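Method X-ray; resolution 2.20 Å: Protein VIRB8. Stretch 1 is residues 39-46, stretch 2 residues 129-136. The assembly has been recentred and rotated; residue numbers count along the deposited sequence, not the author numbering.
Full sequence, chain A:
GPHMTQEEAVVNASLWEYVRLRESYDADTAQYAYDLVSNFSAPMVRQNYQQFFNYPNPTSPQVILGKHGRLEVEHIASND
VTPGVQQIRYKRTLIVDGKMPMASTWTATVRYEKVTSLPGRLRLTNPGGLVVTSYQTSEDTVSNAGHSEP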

# COMPACT_ATOMS: atom_id res chain seq x y z
N ASN A 39 -2.91 1.21 13.21
CA ASN A 39 -2.33 -0.05 13.71
C ASN A 39 -0.83 0.00 13.90
O ASN A 39 -0.26 -0.67 14.77
CB ASN A 39 -2.71 -1.20 12.78
CG ASN A 39 -4.17 -1.57 12.89
OD1 ASN A 39 -4.72 -1.55 13.99
ND2 ASN A 39 -4.79 -1.92 11.77
N PHE A 40 -0.19 0.81 13.07
CA PHE A 40 1.24 1.04 13.06
C PHE A 40 1.74 1.97 14.21
O PHE A 40 2.94 2.09 14.43
CB PHE A 40 1.60 1.76 11.74
CG PHE A 40 2.14 0.85 10.63
CD1 PHE A 40 1.30 0.38 9.61
CD2 PHE A 40 3.50 0.55 10.55
CE1 PHE A 40 1.80 -0.43 8.55
CE2 PHE A 40 4.01 -0.25 9.50
CZ PHE A 40 3.16 -0.74 8.50
N SER A 41 0.82 2.65 14.91
CA SER A 41 1.19 3.73 15.84
C SER A 41 0.97 3.36 17.30
O SER A 41 -0.05 2.80 17.64
CB SER A 41 0.35 4.95 15.52
OG SER A 41 0.52 5.32 14.16
N ALA A 42 1.93 3.71 18.16
CA ALA A 42 1.78 3.57 19.60
C ALA A 42 0.70 4.57 20.06
O ALA A 42 0.40 5.50 19.32
CB ALA A 42 3.12 3.77 20.31
N PRO A 43 0.03 4.30 21.20
CA PRO A 43 -1.15 5.03 21.71
C PRO A 43 -1.27 6.55 21.48
O PRO A 43 -2.30 7.00 21.00
CB PRO A 43 -1.13 4.67 23.20
CG PRO A 43 -0.75 3.25 23.18
CD PRO A 43 0.32 3.13 22.06
N MET A 44 -0.26 7.34 21.79
CA MET A 44 -0.37 8.80 21.62
C MET A 44 -0.32 9.24 20.15
O MET A 44 -1.08 10.11 19.70
CB MET A 44 0.75 9.47 22.36
CG MET A 44 1.05 8.81 23.66
SD MET A 44 1.31 10.15 24.79
CE MET A 44 -0.31 10.87 24.75
N VAL A 45 0.60 8.63 19.42
CA VAL A 45 0.69 8.81 17.97
C VAL A 45 -0.66 8.44 17.35
O VAL A 45 -1.23 9.22 16.60
CB VAL A 45 1.89 7.99 17.42
CG1 VAL A 45 2.01 8.08 15.89
CG2 VAL A 45 3.12 8.50 18.04
N ARG A 46 -1.22 7.28 17.72
CA ARG A 46 -2.52 6.89 17.19
C ARG A 46 -3.59 7.95 17.47
O ARG A 46 -4.44 8.25 16.62
CB ARG A 46 -2.94 5.54 17.76
CG ARG A 46 -4.09 4.87 17.02
CD ARG A 46 -4.80 3.79 17.85
NE ARG A 46 -3.97 3.25 18.94
CZ ARG A 46 -3.10 2.24 18.83
NH1 ARG A 46 -2.89 1.63 17.66
NH2 ARG A 46 -2.43 1.84 19.89
N GLY A 129 7.41 -5.61 12.14
CA GLY A 129 6.95 -5.36 13.50
C GLY A 129 7.21 -3.93 13.97
O GLY A 129 7.37 -3.68 15.16
N LEU A 130 7.20 -3.00 13.03
CA LEU A 130 7.46 -1.60 13.29
C LEU A 130 6.24 -0.90 13.89
O LEU A 130 5.14 -1.00 13.37
CB LEU A 130 7.87 -0.87 12.00
CG LEU A 130 9.22 -1.20 11.35
CD1 LEU A 130 9.66 -0.05 10.45
CD2 LEU A 130 10.31 -1.52 12.41
N VAL A 131 6.46 -0.17 14.97
CA VAL A 131 5.42 0.69 15.53
C VAL A 131 6.02 2.06 15.64
O VAL A 131 7.16 2.19 16.08
CB VAL A 131 4.99 0.20 16.92
CG1 VAL A 131 3.73 0.94 17.42
CG2 VAL A 131 4.78 -1.29 16.87
N VAL A 132 5.27 3.08 15.24
CA VAL A 132 5.69 4.48 15.41
C VAL A 132 5.30 5.06 16.77
O VAL A 132 4.12 5.24 17.06
CB VAL A 132 5.15 5.39 14.28
CG1 VAL A 132 5.69 6.85 14.45
CG2 VAL A 132 5.52 4.79 12.91
N THR A 133 6.33 5.40 17.54
CA THR A 133 6.23 5.89 18.93
C THR A 133 6.28 7.42 19.10
O THR A 133 5.79 7.97 20.13
CB THR A 133 7.36 5.29 19.78
OG1 THR A 133 8.64 5.54 19.17
CG2 THR A 133 7.15 3.81 19.91
N SER A 134 6.88 8.10 18.12
CA SER A 134 6.76 9.54 17.95
C SER A 134 6.74 9.97 16.47
O SER A 134 7.42 9.37 15.61
CB SER A 134 7.86 10.28 18.72
OG SER A 134 7.72 11.67 18.51
N TYR A 135 5.95 10.99 16.18
CA TYR A 135 5.74 11.48 14.82
C TYR A 135 5.37 12.95 14.78
O TYR A 135 4.33 13.34 15.29
CB TYR A 135 4.60 10.75 14.15
CG TYR A 135 4.44 11.12 12.68
CD1 TYR A 135 5.20 10.46 11.71
CD2 TYR A 135 3.54 12.12 12.27
CE1 TYR A 135 5.04 10.76 10.35
CE2 TYR A 135 3.40 12.43 10.94
CZ TYR A 135 4.14 11.72 9.98
OH TYR A 135 4.03 12.00 8.61
N GLN A 136 6.19 13.73 14.08
CA GLN A 136 5.93 15.13 13.83
C GLN A 136 6.31 15.45 12.40
O GLN A 136 7.23 14.88 11.83
CB GLN A 136 6.79 16.00 14.77
CG GLN A 136 6.50 15.84 16.28
CD GLN A 136 7.21 14.64 16.93
OE1 GLN A 136 8.35 14.29 16.58
NE2 GLN A 136 6.51 13.98 17.89

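The contact is built around one short piece of paired backbone, with side chains filling the space before and after it. Between two helical segments, the chain is extended at Ser 41 and Ala 42, and Ser 41 forms a single bridge with Val 132, their CA atoms 4.6 Å apart. Two hydrogen bonds clamp this bridge: Val 132 N gives to Phe 40 O at 2.7 Å, and Ala 42 N gives to Val 132 O at 2.9 Å, both nearly straight. Val 132 thus spends both its backbone donor and its acceptor on residues flanking Ser 41. The same oxygens also receive CA-H contacts, Val 131 CA to Phe 40 O at 3.1 Å and Ser 41 CA to Val 132 O at 3.5 Å, a sign of how closely the backbones nest.

Val 131 CG1 is the bump on the strand side, 3.4 Å from Ala 42 N and 3.7 Å from Ser 41 C. The methyl of Ala 42 points toward the strand and touches two neighbours, with Ala 42 CB 4.1 Å from Val 131 CG1 and 4.1 Å from Thr 133 CG2. Ser 41 directs its CA-to-CB bond away, though its CB still touches the strand; both hydrogen bonds at the bridge are backbone to backbone.

Beyond Ala 42 the chain enters a helix, and Val 45 is its main bump. It projects into the corner where the strand turns at Thr 133. Val 45 CG2 lies 3.4 Å from Thr 133 O and 3.5 Å from Val 132 O; Val 45 CG1 also reaches Val 132 O, at 3.7 Å, and meets Val 132 CG1 and Tyr 135 CB, each at 4.1 Å. One branched residue therefore touches the chain before and after the turn.

At the other end, Phe 40 lays its ring obliquely near the main chain, Phe 40 CD2 3.6 Å from Leu 130 O. The rule is economical: pin one residue by backbone, then let a valine fill the corner.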